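Local atomic coordinates of LysR family transcriptional regulator (Vibrio vulnificus, PDB entry 5B7H), a protein that probably acts as a DNA-binding transcription regulator of the LysR family, an OxyR-type responder to hydrogen peroxide, of which this chain is the regulatory domain. Residues A[22-28]-A[51-57]; A[114-118]-A[160-164]; A[153-157]-A[174-180]. The protein carries 1 engineered substitution. The contacts are given in a common frame with arbitrary orientation. Where two conformers were deposited one is given. Numbering follows the deposited sequence.

Contact 1: A[22-28]-A[51-57]; sequences CIPTIAP and EDTTTNL. With SO4 (sulfate ion), chain C.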
loop_
_atom_site.group_PDB
_atom_site.type_symbol
_atom_site.label_atom_id
_atom_site.label_comp_id
_atom_site.label_asym_id
_atom_site.label_seq_id
_atom_site.Cartn_x
_atom_site.Cartn_y
_atom_site.Cartn_z
ATOM N N CYS A 22 0.551 -12.293 2.678
ATOM C CA CYS A 22 -0.746 -11.771 2.294
ATOM C C CYS A 22 -0.607 -10.843 1.095
ATOM O O CYS A 22 0.427 -10.190 0.932
ATOM C CB CYS A 22 -1.313 -11.010 3.500
ATOM S SG CYS A 22 -3.059 -10.472 3.329
ATOM N N ILE A 23 -1.627 -10.818 0.236
ATOM C CA ILE A 23 -1.600 -10.020 -1.003
ATOM C C ILE A 23 -1.841 -8.533 -0.773
ATOM O O ILE A 23 -2.469 -8.123 0.224
ATOM C CB ILE A 23 -2.596 -10.557 -2.051
ATOM C CG1 ILE A 23 -4.007 -10.534 -1.502
ATOM C CG2 ILE A 23 -2.162 -11.999 -2.462
ATOM C CD1 ILE A 23 -5.043 -10.875 -2.609
ATOM N N PRO A 24 -1.377 -7.686 -1.700
ATOM C CA PRO A 24 -1.468 -6.238 -1.468
ATOM C C PRO A 24 -2.880 -5.682 -1.321
ATOM O O PRO A 24 -3.010 -4.636 -0.690
ATOM C CB PRO A 24 -0.775 -5.638 -2.701
ATOM C CG PRO A 24 0.164 -6.703 -3.125
ATOM C CD PRO A 24 -0.578 -8.001 -2.893
ATOM N N THR A 25 -3.925 -6.287 -1.913
ATOM C CA THR A 25 -5.285 -5.732 -1.755
ATOM C C THR A 25 -6.015 -6.307 -0.550
ATOM O O THR A 25 -7.228 -6.062 -0.393
ATOM C CB THR A 25 -6.124 -5.920 -3.029
ATOM O OG1 THR A 25 -6.300 -7.313 -3.333
ATOM C CG2 THR A 25 -5.455 -5.199 -4.210
ATOM N N ILE A 26 -5.335 -7.095 0.294
ATOM C CA ILE A 26 -5.877 -7.529 1.574
ATOM C C ILE A 26 -5.031 -7.000 2.723
ATOM O O ILE A 26 -5.570 -6.484 3.709
ATOM C CB ILE A 26 -5.984 -9.075 1.658
ATOM C CG1 ILE A 26 -6.938 -9.626 0.586
ATOM C CG2 ILE A 26 -6.433 -9.479 3.071
ATOM C CD1 ILE A 26 -6.960 -11.167 0.588
ATOM N N ALA A 27 -3.703 -7.086 2.592
ATOM C CA ALA A 27 -2.794 -6.853 3.724
ATOM C C ALA A 27 -3.008 -5.530 4.456
ATOM O O ALA A 27 -3.053 -5.556 5.701
ATOM C CB ALA A 27 -1.337 -6.992 3.270
ATOM N N PRO A 28 -3.153 -4.383 3.779
ATOM C CA PRO A 28 -3.266 -3.109 4.515
ATOM C C PRO A 28 -4.541 -3.022 5.324
ATOM O O PRO A 28 -4.636 -2.123 6.154
ATOM C CB PRO A 28 -3.287 -2.048 3.411
ATOM C CG PRO A 28 -2.771 -2.726 2.188
ATOM C CD PRO A 28 -3.190 -4.181 2.319
ATOM N N GLU A 51 4.256 -9.177 2.491
ATOM C CA GLU A 51 3.290 -8.754 1.495
ATOM C C GLU A 51 3.906 -8.983 0.121
ATOM O O GLU A 51 5.032 -8.534 -0.157
ATOM C CB GLU A 51 2.921 -7.276 1.707
ATOM C CG GLU A 51 1.920 -6.800 0.670
ATOM C CD GLU A 51 1.448 -5.357 0.902
ATOM O OE1 GLU A 51 1.345 -4.629 -0.123
ATOM O OE2 GLU A 51 1.223 -4.955 2.052
ATOM N N ASP A 52 3.166 -9.673 -0.753
ATOM C CA ASP A 52 3.728 -9.981 -2.075
ATOM C C ASP A 52 2.561 -10.428 -2.950
ATOM O O ASP A 52 1.452 -10.646 -2.454
ATOM C CB ASP A 52 4.850 -11.047 -2.034
ATOM C CG ASP A 52 5.928 -10.869 -3.137
ATOM O OD1 ASP A 52 7.064 -11.387 -2.918
ATOM O OD2 ASP A 52 5.652 -10.242 -4.225
ATOM N N THR A 53 2.861 -10.564 -4.260
ATOM C CA THR A 53 1.913 -11.045 -5.274
ATOM C C THR A 53 1.551 -12.504 -4.987
ATOM O O THR A 53 2.355 -13.238 -4.420
ATOM C CB THR A 53 2.615 -11.051 -6.683
ATOM O OG1 THR A 53 3.598 -12.145 -6.856
ATOM C CG2 THR A 53 3.262 -9.897 -6.944
ATOM N N THR A 54 0.378 -12.933 -5.486
ATOM C CA THR A 54 -0.061 -14.330 -5.285
ATOM C C THR A 54 0.998 -15.346 -5.721
ATOM O O THR A 54 1.344 -16.260 -4.962
ATOM C CB THR A 54 -1.383 -14.581 -6.021
ATOM O OG1 THR A 54 -2.398 -13.768 -5.458
ATOM C CG2 THR A 54 -1.831 -16.048 -5.902
ATOM N N THR A 55 1.529 -15.206 -6.935
ATOM C CA THR A 55 2.476 -16.202 -7.391
ATOM C C THR A 55 3.724 -16.227 -6.522
ATOM O O THR A 55 4.264 -17.304 -6.231
ATOM C CB THR A 55 2.810 -15.951 -8.867
ATOM O OG1 THR A 55 1.590 -16.013 -9.635
ATOM C CG2 THR A 55 3.820 -16.978 -9.403
ATOM N N ASN A 56 4.237 -15.049 -6.135
ATOM C CA ASN A 56 5.430 -15.006 -5.298
ATOM C C ASN A 56 5.163 -15.603 -3.918
ATOM O O ASN A 56 6.029 -16.276 -3.322
ATOM C CB ASN A 56 5.938 -13.560 -5.182
ATOM C CG ASN A 56 6.605 -13.074 -6.475
ATOM O OD1 ASN A 56 7.013 -13.882 -7.308
ATOM N ND2 ASN A 56 6.693 -11.746 -6.652
ATOM N N LEU A 57 3.964 -15.348 -3.379
ATOM C CA LEU A 57 3.653 -15.914 -2.068
ATOM C C LEU A 57 3.571 -17.428 -2.141
ATOM O O LEU A 57 4.016 -18.119 -1.212
ATOM C CB LEU A 57 2.321 -15.372 -1.541
ATOM C CG LEU A 57 2.300 -13.883 -1.155
ATOM C CD1 LEU A 57 0.871 -13.466 -0.774
ATOM C CD2 LEU A 57 3.285 -13.652 -0.005
HETATM S S SO4 C . -3.598 -8.182 -5.546
HETATM O O1 SO4 C . -3.373 -9.650 -5.892
HETATM O O2 SO4 C . -4.699 -7.719 -6.429
HETATM O O3 SO4 C . -3.898 -8.113 -4.128
HETATM O O4 SO4 C . -2.378 -7.455 -5.823
HETATM O O HOH W 1 -0.758 -2.772 -0.434
#
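Strand 16-22, helix 27-41 and strand 45-51 form a beta-alpha-beta unit in the first lobe of this periplasmic-binding-protein-like domain, and Cys22 and Glu51 make a parallel bridge where its strands end (CA-CA 5.1 Å). Asp52 N donates to Cys22 O (3.3 Å), supplemented by CA-H...O contacts from Glu51 CA to Cys22 O (3.3 Å) and Ile23 CA to Asp52 O (3.4 Å). Ile23 CG2 meets Leu57 CD1 at 3.8 Å, a buried place suiting aliphatic residues. Among polar side chains, extended Glu51 shares a water between OE1 and Pro24 O (2.8 and 2.9 Å), while OE2 bonds Ser148 of the second subunit. Thr53, the N-cap, brings OG1 to Asn56 N (3.1 Å), a first-turn amide lacking a helical carbonyl partner. Thr25 N and OG1 bond O3 of a sulfate (2.9 and 2.7 Å), probably from the crystallisation liquor, also held by His123 ND1, Ser124 N and Leu125 N. Helices 27-41 and 54-62 start here, with Ile23 and Leu57 against strand 68-73.

Contact 2: A[114-118]-A[160-164]; sequences ESVFL and LGTTF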
loop_
_atom_site.group_PDB
_atom_site.type_symbol
_atom_site.label_atom_id
_atom_site.label_comp_id
_atom_site.label_asym_id
_atom_site.label_seq_id
_atom_site.Cartn_x
_atom_site.Cartn_y
_atom_site.Cartn_z
ATOM N N GLU A 114 -12.929 2.775 -22.561
ATOM C CA GLU A 114 -11.691 3.046 -21.811
ATOM C C GLU A 114 -11.949 3.806 -20.515
ATOM O O GLU A 114 -11.064 4.508 -20.018
ATOM C CB GLU A 114 -10.642 3.825 -22.624
ATOM C CG GLU A 114 -10.394 3.283 -24.004
ATOM C CD GLU A 114 -9.120 3.820 -24.666
ATOM O OE1 GLU A 114 -8.659 3.182 -25.635
ATOM O OE2 GLU A 114 -8.570 4.850 -24.221
ATOM N N SER A 115 -13.124 3.669 -19.916
ATOM C CA SER A 115 -13.380 4.369 -18.652
ATOM C C SER A 115 -13.141 3.529 -17.412
ATOM O O SER A 115 -13.178 4.073 -16.305
ATOM C CB SER A 115 -14.807 4.925 -18.622
ATOM O OG SER A 115 -15.762 3.853 -18.735
ATOM N N VAL A 116 -12.930 2.228 -17.555
ATOM C CA VAL A 116 -12.740 1.340 -16.407
ATOM C C VAL A 116 -11.251 1.099 -16.237
ATOM O O VAL A 116 -10.615 0.517 -17.123
ATOM C CB VAL A 116 -13.482 0.015 -16.613
ATOM C CG1 VAL A 116 -13.191 -0.912 -15.422
ATOM C CG2 VAL A 116 -14.930 0.292 -16.761
ATOM N N PHE A 117 -10.682 1.527 -15.114
ATOM C CA PHE A 117 -9.260 1.327 -14.847
ATOM C C PHE A 117 -9.100 0.081 -13.977
ATOM O O PHE A 117 -9.929 -0.184 -13.092
ATOM C CB PHE A 117 -8.666 2.554 -14.115
ATOM C CG PHE A 117 -8.446 3.740 -15.012
ATOM C CD1 PHE A 117 -7.151 4.005 -15.500
ATOM C CD2 PHE A 117 -9.527 4.534 -15.461
ATOM C CE1 PHE A 117 -6.912 5.126 -16.337
ATOM C CE2 PHE A 117 -9.314 5.644 -16.304
ATOM C CZ PHE A 117 -8.004 5.928 -16.750
ATOM N N LEU A 118 -8.081 -0.721 -14.283
ATOM C CA LEU A 118 -7.840 -1.973 -13.561
ATOM C C LEU A 118 -6.361 -2.107 -13.246
ATOM O O LEU A 118 -5.515 -1.579 -13.972
ATOM C CB LEU A 118 -8.182 -3.206 -14.410
ATOM C CG LEU A 118 -9.671 -3.236 -14.794
ATOM C CD1 LEU A 118 -9.913 -4.302 -15.862
ATOM C CD2 LEU A 118 -10.580 -3.476 -13.576
ATOM N N LEU A 160 -10.933 10.274 -13.751
ATOM C CA LEU A 160 -10.559 9.640 -15.021
ATOM C C LEU A 160 -11.504 8.506 -15.410
ATOM O O LEU A 160 -11.565 8.121 -16.583
ATOM C CB LEU A 160 -9.099 9.192 -14.991
ATOM C CG LEU A 160 -8.096 10.278 -14.591
ATOM C CD1 LEU A 160 -6.654 9.744 -14.768
ATOM C CD2 LEU A 160 -8.373 11.572 -15.422
ATOM N N GLY A 161 -12.282 7.992 -14.462
ATOM C CA GLY A 161 -13.182 6.909 -14.800
ATOM C C GLY A 161 -13.614 6.189 -13.543
ATOM O O GLY A 161 -13.864 6.820 -12.508
ATOM N N THR A 162 -13.757 4.880 -13.616
ATOM C CA THR A 162 -14.319 4.122 -12.497
ATOM C C THR A 162 -13.478 2.870 -12.286
ATOM O O THR A 162 -12.644 2.512 -13.125
ATOM C CB THR A 162 -15.788 3.764 -12.786
ATOM O OG1 THR A 162 -16.368 3.136 -11.636
ATOM C CG2 THR A 162 -15.955 2.798 -14.005
ATOM N N THR A 163 -13.683 2.198 -11.160
ATOM C CA THR A 163 -13.022 0.916 -10.961
ATOM C C THR A 163 -13.778 0.151 -9.885
ATOM O O THR A 163 -14.734 0.659 -9.297
ATOM C CB THR A 163 -11.554 1.124 -10.534
ATOM O OG1 THR A 163 -10.845 -0.131 -10.721
ATOM C CG2 THR A 163 -11.445 1.599 -9.054
ATOM N N PHE A 164 -13.343 -1.083 -9.658
ATOM C CA PHE A 164 -13.861 -1.990 -8.629
ATOM C C PHE A 164 -12.947 -1.960 -7.423
ATOM O O PHE A 164 -11.724 -2.050 -7.561
ATOM C CB PHE A 164 -13.932 -3.432 -9.145
ATOM C CG PHE A 164 -14.654 -3.577 -10.478
ATOM C CD1 PHE A 164 -13.947 -3.679 -11.667
ATOM C CD2 PHE A 164 -16.038 -3.640 -10.535
ATOM C CE1 PHE A 164 -14.611 -3.856 -12.862
ATOM C CE2 PHE A 164 -16.719 -3.790 -11.743
ATOM C CZ PHE A 164 -15.995 -3.882 -12.911
#
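In the second lobe of this periplasmic-binding-protein-like regulatory domain, the loop at 114-118 meets segment 160-164, which leads along strand 163-166, through a single beta bridge, Val116 with Thr162. Two backbone bonds make it: Thr162 N donates to Ser115 O (2.9 Å), and Phe117 N donates to Thr162 O (3.0 Å). Both carbonyls also receive CA-H...O contacts, Ser115 O from Gly161 CA (3.2 Å) and Thr162 O from Val116 CA (3.5 Å). Val116 itself is hydrogen-bonded through its backbone to Lys140 and Asn142. The hydroxyls of Thr162 and Ser115 turn to other carbonyls, those of Val93 and Pro112, which lets these small polar residues be buried.

Glycine is required at 161: its backbone angles would jam a CB against the preceding carbonyl, and that CB would also clash with Ser115 O. Apolar side chains close the seam, with Phe117 CE2 on Leu160 CB (3.8 Å) and Leu118 CD2 at the edge of the Phe164 ring, 3.9 Å from CD1. Phe117 also packs on Leu48 of the second subunit. Threonine's hydroxyl supplies the last link, in which Thr163 OG1 donates to Phe117 O over just 2.5 Å.

Contact 3: A[153-157]-A[174-180]; sequences VQMVA and LLDNQNL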
loop_
_atom_site.group_PDB
_atom_site.type_symbol
_atom_site.label_atom_id
_atom_site.label_comp_id
_atom_site.label_asym_id
_atom_site.label_seq_id
_atom_site.Cartn_x
_atom_site.Cartn_y
_atom_site.Cartn_z
ATOM N N VAL A 153 -7.251 4.169 -7.084
ATOM C CA VAL A 153 -8.318 4.985 -6.521
ATOM C C VAL A 153 -8.028 6.469 -6.723
ATOM O O VAL A 153 -8.950 7.267 -6.991
ATOM C CB VAL A 153 -8.455 4.626 -5.036
ATOM C CG1 VAL A 153 -9.303 5.718 -4.318
ATOM C CG2 VAL A 153 -9.081 3.209 -4.934
ATOM N N GLN A 154 -6.751 6.869 -6.641
ATOM C CA GLN A 154 -6.412 8.271 -6.885
ATOM C C GLN A 154 -6.729 8.683 -8.321
ATOM O O GLN A 154 -7.185 9.806 -8.550
ATOM C CB GLN A 154 -4.942 8.543 -6.576
ATOM C CG GLN A 154 -4.641 8.472 -5.064
ATOM C CD GLN A 154 -3.212 8.072 -4.737
ATOM O OE1 GLN A 154 -2.409 7.758 -5.641
ATOM N NE2 GLN A 154 -2.921 7.995 -3.453
ATOM N N MET A 155 -6.493 7.815 -9.304
ATOM C CA MET A 155 -6.884 8.165 -10.678
ATOM C C MET A 155 -8.397 8.320 -10.807
ATOM O O MET A 155 -8.877 9.233 -11.496
ATOM C CB MET A 155 -6.383 7.145 -11.697
ATOM C CG MET A 155 -4.873 7.209 -11.868
ATOM S SD MET A 155 -4.244 6.171 -13.187
ATOM C CE MET A 155 -4.382 4.537 -12.461
ATOM N N VAL A 156 -9.167 7.461 -10.126
ATOM C CA VAL A 156 -10.619 7.636 -10.131
ATOM C C VAL A 156 -10.969 8.951 -9.456
ATOM O O VAL A 156 -11.843 9.695 -9.925
ATOM C CB VAL A 156 -11.281 6.416 -9.456
ATOM C CG1 VAL A 156 -12.800 6.669 -9.255
ATOM C CG2 VAL A 156 -11.081 5.161 -10.330
ATOM N N ALA A 157 -10.303 9.254 -8.323
ATOM C CA ALA A 157 -10.544 10.534 -7.638
ATOM C C ALA A 157 -10.205 11.744 -8.497
ATOM O O ALA A 157 -10.765 12.825 -8.309
ATOM C CB ALA A 157 -9.820 10.598 -6.301
ATOM N N LEU A 174 -10.014 3.786 2.855
ATOM C CA LEU A 174 -9.218 4.079 1.664
ATOM C C LEU A 174 -9.788 5.291 0.925
ATOM O O LEU A 174 -9.011 6.050 0.285
ATOM C CB LEU A 174 -9.199 2.842 0.745
ATOM C CG LEU A 174 -8.304 3.015 -0.504
ATOM C CD1 LEU A 174 -6.829 3.084 -0.111
ATOM C CD2 LEU A 174 -8.576 1.817 -1.416
ATOM N N LEU A 175 -11.122 5.479 0.981
ATOM C CA LEU A 175 -11.714 6.570 0.211
ATOM C C LEU A 175 -11.761 7.886 0.970
ATOM O O LEU A 175 -12.167 8.904 0.386
ATOM C CB LEU A 175 -13.135 6.216 -0.238
ATOM C CG LEU A 175 -13.287 4.792 -0.783
ATOM C CD1 LEU A 175 -14.719 4.617 -1.247
ATOM C CD2 LEU A 175 -12.338 4.468 -1.896
ATOM N N ASP A 176 -11.318 7.918 2.210
ATOM C CA ASP A 176 -11.458 9.146 3.014
ATOM C C ASP A 176 -10.801 10.345 2.330
ATOM O O ASP A 176 -9.666 10.283 1.792
ATOM C CB ASP A 176 -10.767 8.974 4.355
ATOM C CG ASP A 176 -11.600 8.188 5.352
ATOM O OD1 ASP A 176 -12.814 7.946 5.110
ATOM O OD2 ASP A 176 -11.011 7.825 6.408
ATOM N N ASN A 177 -11.538 11.451 2.338
ATOM C CA ASN A 177 -11.041 12.734 1.850
ATOM C C ASN A 177 -10.739 12.751 0.344
ATOM O O ASN A 177 -10.145 13.727 -0.150
ATOM C CB ASN A 177 -9.851 13.254 2.691
ATOM C CG ASN A 177 -10.253 13.536 4.072
ATOM O OD1 ASN A 177 -11.268 14.174 4.266
ATOM N ND2 ASN A 177 -9.465 13.100 5.052
ATOM N N GLN A 178 -11.234 11.778 -0.414
ATOM C CA GLN A 178 -11.017 11.776 -1.864
ATOM C C GLN A 178 -12.258 12.100 -2.657
ATOM O O GLN A 178 -12.217 12.054 -3.885
ATOM C CB GLN A 178 -10.433 10.425 -2.319
ATOM C CG GLN A 178 -9.132 10.121 -1.550
ATOM C CD GLN A 178 -8.241 9.186 -2.329
ATOM O OE1 GLN A 178 -7.704 9.585 -3.348
ATOM N NE2 GLN A 178 -8.105 7.931 -1.865
ATOM N N ASN A 179 -13.362 12.433 -1.977
ATOM C CA ASN A 179 -14.610 12.899 -2.599
ATOM C C ASN A 179 -15.170 11.900 -3.622
ATOM O O ASN A 179 -15.575 12.292 -4.717
ATOM C CB ASN A 179 -14.413 14.298 -3.206
ATOM C CG ASN A 179 -15.685 15.079 -3.262
ATOM O OD1 ASN A 179 -16.696 14.646 -2.724
ATOM N ND2 ASN A 179 -15.664 16.216 -3.930
ATOM N N LEU A 180 -15.244 10.612 -3.240
ATOM C CA LEU A 180 -15.711 9.527 -4.096
ATOM C C LEU A 180 -17.110 9.092 -3.680
ATOM O O LEU A 180 -17.589 9.375 -2.566
ATOM C CB LEU A 180 -14.781 8.314 -3.998
ATOM C CG LEU A 180 -13.352 8.688 -4.430
ATOM C CD1 LEU A 180 -12.398 7.600 -4.039
ATOM C CD2 LEU A 180 -13.337 8.913 -5.919
HETATM O O HOH W 2 -12.648 13.310 -6.362
#
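Val153 opens the helical side and covers the most area: its CG1 lies 3.6 Å from Leu180 CD1 and 3.5 Å from Gln178 NE2, and its CG2 meets Leu174 CD2 at 3.8 Å, so a compact branched side chain fills the hollow of the loop. Gln154 points away and only brushes Gln178, CG to OE1 at 3.7 Å, its amide going instead to Ala27 O of the second subunit. Val156 adds CG1 to Leu180 CD2 (4.1 Å). At Ala157 the small methyl admits the loop closely, CB being 3.7 Å from Gln178 O, while a water donates to both Ala157 O and Gln178 O (2.8 Å each). A type II turn from Leu175 to Gln178, with Asn177 at positive phi, and Gln178 NE2 bonding Leu174 O (3.0 Å) shape the loop. This is helix-to-loop packing in the second lobe of the periplasmic-binding-protein-like domain, at the subunit interface: the C-terminal turn of helix 149-157 lies against the link between helix 167-171 and strand 180-198, beside strand 163-166.

How the contacts relate
Contacts 2 and 3 are neighbours in the second lobe, with centres 13 Å apart. Their segments alternate along the chain, and they touch where helix 149-157 passes into strand 163-166: Leu160 N lies 3.2 Å from Met155 O, a probable hydrogen bond, and Gly161 O packs on Val156 CG1 at 3.4 Å. Contact 1 belongs to the other lobe, its centre about 22 Å from each of theirs. It borders the sulfate, probably of crystallisation origin, beside Ser124, engineered in place of a cysteine that is probably the peroxide-sensing one, as in OxyR relatives. Across the dimer, contact 1 of one subunit meets contact 3 of the other: Ala27 O accepts from Gln154 NE2; contact 2 also touches the second subunit.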